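Side-chain contacts in multiple antibiotic resistance protein MarR (Escherichia coli, PDB 1JGS), which represses the marRAB operon, which activates antibiotic resistance and oxidative stress genes, by binding the marO operator/promoter site: residues A[101-104]-A[105-109]; A[129-132]-A[133-137]. All coordinates share one frame; numbering follows the deposited sequence.

Overall arrangement
From the N terminus the chain runs through helices 8-27, 34-46, 51-58 and 62-74, then the two antiparallel strands 78-82 and 90-94, before it reaches either contact. Contact 1 lies on the long helix 96-118, which packs on helices 34-46 and 8-27. Contact 2 follows on helix 126-134 and the residues up to Leu137, against the second subunit of the dimer. Each contact joins consecutive residues and closes no loop. Contact 1 ends before contact 2 begins, so the two neither nest nor cross. Their centres are about 25 Å apart, and their nearest atoms are about 13 Å apart without touching.

Contact 1. Residues A[101-104]-A[105-109]; sequences ICEQ and CHQLV
Glu103 and Gln107 meet one helical turn apart. OE2 of Glu103 lies 3.1 Å from CG of Gln107, a contact with the aliphatic part of the chain. Carboxylate and amide planes are 88° apart, and the amide nitrogen NE2 of Gln107 stays 3.7 Å from OE2 of Glu103. The polar partner of this carboxylate lies elsewhere: OE1 forms a salt bridge with Arg44 of helix 34-46. Glu103 has CG turned opposite the main-chain nitrogen (chi1 -168°) and a bend at chi2 (55°). The bend turns the carboxylate forward along the helix, toward Gln107. OE2 of Glu103 is also 4.5 Å from ND1 of His106, so the carboxylate could favour a protonated imidazole.

The backbone bonds are the i to i+4 bonds of an alpha helix. This is a middle part of helix 96-118, the long helix that follows the beta wing in the winged-helix fold of the MarR family. Cys105 N donates to Ile101 O at 3.0 Å in a nearly straight bond. His106 N gives its hydrogen to Cys102 O from above the carbonyl plane. Gln107 N reaches Glu103 O at 3.1 Å, tilted from that carbonyl plane. Leu108 N bonds to Gln104 O, although the position of that oxygen is less certain. Val109 N continues the pattern to Cys105 O.

Some side-chain carbons crowd these acceptors. CB of His106 is 3.0 Å from Cys102 O, and CG of Gln107 comes equally near Glu103 O. On the buried side, the SG of Cys105 lies 4.3 Å from CG2 of Ile101, a loose apolar contact. Cys102 packs on Leu40 and Cys41, Cys105 on Phe37, and Val109 on Leu23 and Tyr26 of helix 8-27.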
loop_
_atom_site.group_PDB
_atom_site.type_symbol
_atom_site.label_atom_id
_atom_site.label_comp_id
_atom_site.label_asym_id
_atom_site.label_seq_id
_atom_site.Cartn_x
_atom_site.Cartn_y
_atom_site.Cartn_z
ATOM N N ILE A 101 10.362 -18.261 -9.785
ATOM C CA ILE A 101 9.349 -17.344 -10.283
ATOM C C ILE A 101 9.535 -15.960 -9.621
ATOM O O ILE A 101 9.553 -14.925 -10.296
ATOM C CB ILE A 101 7.929 -17.858 -9.947
ATOM C CG1 ILE A 101 7.667 -19.196 -10.647
ATOM C CG2 ILE A 101 6.898 -16.815 -10.331
ATOM C CD1 ILE A 101 7.731 -19.133 -12.148
ATOM N N CYS A 102 9.671 -15.953 -8.297
ATOM C CA CYS A 102 9.834 -14.709 -7.551
ATOM C C CYS A 102 11.079 -13.934 -7.945
ATOM O O CYS A 102 11.118 -12.709 -7.801
ATOM C CB CYS A 102 9.871 -14.984 -6.047
ATOM S SG CYS A 102 10.283 -13.528 -5.052
ATOM N N GLU A 103 12.095 -14.642 -8.435
ATOM C CA GLU A 103 13.334 -13.991 -8.848
ATOM C C GLU A 103 13.227 -13.511 -10.296
ATOM O O GLU A 103 13.731 -12.443 -10.637
ATOM C CB GLU A 103 14.522 -14.941 -8.688
ATOM C CG GLU A 103 15.878 -14.255 -8.815
ATOM C CD GLU A 103 16.030 -13.086 -7.854
ATOM O OE1 GLU A 103 15.887 -13.296 -6.633
ATOM O OE2 GLU A 103 16.296 -11.955 -8.317
ATOM N N GLN A 104 12.575 -14.288 -11.153
ATOM C CA GLN A 104 12.411 -13.861 -12.537
ATOM C C GLN A 104 11.655 -12.537 -12.523
ATOM O O GLN A 104 12.031 -11.588 -13.212
ATOM C CB GLN A 104 11.591 -14.865 -13.341
ATOM C CG GLN A 104 12.324 -16.088 -13.840
ATOM C CD GLN A 104 11.352 -17.123 -14.402
ATOM O OE1 GLN A 104 10.478 -16.799 -15.219
ATOM N NE2 GLN A 104 11.497 -18.371 -13.965
ATOM N N CYS A 105 10.582 -12.495 -11.735
ATOM C CA CYS A 105 9.743 -11.308 -11.618
ATOM C C CYS A 105 10.454 -10.140 -10.957
ATOM O O CYS A 105 10.440 -9.023 -11.479
ATOM C CB CYS A 105 8.482 -11.617 -10.807
ATOM S SG CYS A 105 7.259 -12.684 -11.591
ATOM N N HIS A 106 11.056 -10.396 -9.800
ATOM C CA HIS A 106 11.755 -9.353 -9.051
ATOM C C HIS A 106 12.801 -8.634 -9.896
ATOM O O HIS A 106 12.961 -7.413 -9.802
ATOM C CB HIS A 106 12.410 -9.957 -7.810
ATOM C CG HIS A 106 12.954 -8.938 -6.858
ATOM N ND1 HIS A 106 14.094 -8.208 -7.117
ATOM C CD2 HIS A 106 12.509 -8.523 -5.649
ATOM C CE1 HIS A 106 14.329 -7.390 -6.107
ATOM N NE2 HIS A 106 13.381 -7.562 -5.204
ATOM N N GLN A 107 13.499 -9.395 -10.730
ATOM C CA GLN A 107 14.521 -8.831 -11.593
ATOM C C GLN A 107 13.932 -7.990 -12.712
ATOM O O GLN A 107 14.381 -6.870 -12.942
ATOM C CB GLN A 107 15.388 -9.941 -12.191
ATOM C CG GLN A 107 16.153 -10.737 -11.153
ATOM C CD GLN A 107 17.147 -11.692 -11.774
ATOM O OE1 GLN A 107 16.800 -12.473 -12.658
ATOM N NE2 GLN A 107 18.390 -11.639 -11.308
ATOM N N LEU A 108 12.928 -8.522 -13.404
ATOM C CA LEU A 108 12.303 -7.801 -14.514
ATOM C C LEU A 108 11.625 -6.504 -14.070
ATOM O O LEU A 108 11.952 -5.425 -14.558
ATOM C CB LEU A 108 11.284 -8.699 -15.226
ATOM C CG LEU A 108 11.776 -10.107 -15.582
ATOM C CD1 LEU A 108 10.759 -10.781 -16.516
ATOM C CD2 LEU A 108 13.156 -10.037 -16.236
ATOM N N VAL A 109 10.677 -6.606 -13.148
ATOM C CA VAL A 109 9.982 -5.420 -12.673
ATOM C C VAL A 109 10.974 -4.405 -12.114
ATOM O O VAL A 109 10.839 -3.202 -12.341
ATOM C CB VAL A 109 8.944 -5.785 -11.594
ATOM C CG1 VAL A 109 8.405 -4.521 -10.933
ATOM C CG2 VAL A 109 7.810 -6.583 -12.231
#

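Contact 2. Residues A[129-132]-A[133-137]; sequences LEYL and LKKVL
Leu129 and Leu133 make the apolar contact. CG of Leu129 is 3.9 Å from CD1 of Leu133, and the two side chains pass at a slant. Leu129 has CG opposite its main-chain nitrogen (chi1 177°), which brings the branch up to its neighbour one turn on. Leu129 also packs on Leu129 of the second subunit.

Aliphatic carbons of Lys135 meet the ring of Tyr131. CD of Lys135 lies 3.8 Å from CE2 of Tyr131, and CG of Lys135 stands over one face of the Tyr131 ring, offset toward the rim. The lysine chain bends at chi3 (71°) and ends at a salt bridge with Asp124 of the second subunit, while Phe2 of the second subunit meets the tyrosine ring at a steep angle.

The backbone bonds belong to the C-terminal part of helix 126-134, in the helical dimerisation region of the MarR fold. Leu133 N donates to Leu129 O at 2.8 Å. Lys134 N is shared between a weak bond to Glu130 O and a bond to Tyr131 O, each 3.0 Å long. Tyr131 O also accepts from Lys135 N, at 3.2 Å and in the carbonyl plane. A type I beta turn spans Lys134 to Leu137.

Lys134 and Leu137 also bond across the dimer: NZ of Lys134 donates to the backbone oxygens of Glu4 and Leu1 of the second subunit, and Leu137 O accepts from NZ of Lys18 of the second subunit.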
loop_
_atom_site.group_PDB
_atom_site.type_symbol
_atom_site.label_atom_id
_atom_site.label_comp_id
_atom_site.label_asym_id
_atom_site.label_seq_id
_atom_site.Cartn_x
_atom_site.Cartn_y
_atom_site.Cartn_z
ATOM N N LEU A 129 17.302 12.119 -4.672
ATOM C CA LEU A 129 15.999 11.752 -4.144
ATOM C C LEU A 129 16.205 10.596 -3.178
ATOM O O LEU A 129 15.647 10.580 -2.079
ATOM C CB LEU A 129 15.066 11.318 -5.272
ATOM C CG LEU A 129 13.651 10.835 -4.869
ATOM C CD1 LEU A 129 12.937 11.894 -4.036
ATOM C CD2 LEU A 129 12.854 10.517 -6.137
ATOM N N GLU A 130 17.029 9.636 -3.584
ATOM C CA GLU A 130 17.301 8.479 -2.744
ATOM C C GLU A 130 17.924 8.931 -1.428
ATOM O O GLU A 130 17.565 8.449 -0.361
ATOM C CB GLU A 130 18.238 7.514 -3.473
ATOM C CG GLU A 130 17.812 7.235 -4.901
ATOM C CD GLU A 130 18.588 6.103 -5.554
ATOM O OE1 GLU A 130 19.832 6.049 -5.410
ATOM O OE2 GLU A 130 17.944 5.270 -6.232
ATOM N N TYR A 131 18.849 9.876 -1.512
ATOM C CA TYR A 131 19.514 10.394 -0.335
ATOM C C TYR A 131 18.498 10.964 0.642
ATOM O O TYR A 131 18.428 10.535 1.794
ATOM C CB TYR A 131 20.508 11.485 -0.731
ATOM C CG TYR A 131 21.170 12.142 0.452
ATOM C CD1 TYR A 131 22.153 11.479 1.179
ATOM C CD2 TYR A 131 20.780 13.413 0.871
ATOM C CE1 TYR A 131 22.737 12.060 2.298
ATOM C CE2 TYR A 131 21.354 14.010 1.992
ATOM C CZ TYR A 131 22.334 13.324 2.702
ATOM O OH TYR A 131 22.894 13.894 3.824
ATOM N N LEU A 132 17.722 11.945 0.185
ATOM C CA LEU A 132 16.704 12.564 1.032
ATOM C C LEU A 132 15.679 11.545 1.554
ATOM O O LEU A 132 15.253 11.629 2.703
ATOM C CB LEU A 132 15.984 13.680 0.268
ATOM C CG LEU A 132 16.804 14.941 -0.040
ATOM C CD1 LEU A 132 15.955 15.954 -0.788
ATOM C CD2 LEU A 132 17.298 15.540 1.261
ATOM N N LEU A 133 15.290 10.582 0.721
ATOM C CA LEU A 133 14.322 9.580 1.151
ATOM C C LEU A 133 14.884 8.742 2.289
ATOM O O LEU A 133 14.132 8.198 3.097
ATOM C CB LEU A 133 13.928 8.666 -0.015
ATOM C CG LEU A 133 12.881 9.195 -1.003
ATOM C CD1 LEU A 133 12.694 8.178 -2.127
ATOM C CD2 LEU A 133 11.561 9.446 -0.286
ATOM N N LYS A 134 16.205 8.622 2.348
ATOM C CA LYS A 134 16.832 7.849 3.415
ATOM C C LYS A 134 16.746 8.630 4.712
ATOM O O LYS A 134 16.489 8.056 5.768
ATOM C CB LYS A 134 18.298 7.541 3.092
ATOM C CG LYS A 134 18.484 6.508 1.986
ATOM C CD LYS A 134 19.957 6.207 1.741
ATOM C CE LYS A 134 20.134 5.109 0.704
ATOM N NZ LYS A 134 21.570 4.706 0.570
ATOM N N LYS A 135 16.947 9.944 4.624
ATOM C CA LYS A 135 16.892 10.806 5.800
ATOM C C LYS A 135 15.515 10.798 6.451
ATOM O O LYS A 135 15.328 11.365 7.529
ATOM C CB LYS A 135 17.285 12.247 5.444
ATOM C CG LYS A 135 18.725 12.407 4.985
ATOM C CD LYS A 135 19.218 13.840 5.160
ATOM C CE LYS A 135 19.423 14.182 6.642
ATOM N NZ LYS A 135 19.887 15.592 6.894
ATOM N N VAL A 136 14.552 10.154 5.802
ATOM C CA VAL A 136 13.200 10.057 6.337
ATOM C C VAL A 136 13.015 8.775 7.163
ATOM O O VAL A 136 12.190 8.734 8.076
ATOM C CB VAL A 136 12.144 10.056 5.197
ATOM C CG1 VAL A 136 10.768 9.747 5.761
ATOM C CG2 VAL A 136 12.133 11.402 4.484
ATOM N N LEU A 137 13.795 7.741 6.855
ATOM C CA LEU A 137 13.675 6.454 7.541
ATOM C C LEU A 137 14.115 6.326 9.011
ATOM O O LEU A 137 13.373 5.796 9.848
ATOM C CB LEU A 137 14.367 5.369 6.704
ATOM C CG LEU A 137 13.621 5.079 5.403
ATOM C CD1 LEU A 137 14.298 3.976 4.637
ATOM C CD2 LEU A 137 12.192 4.701 5.734
#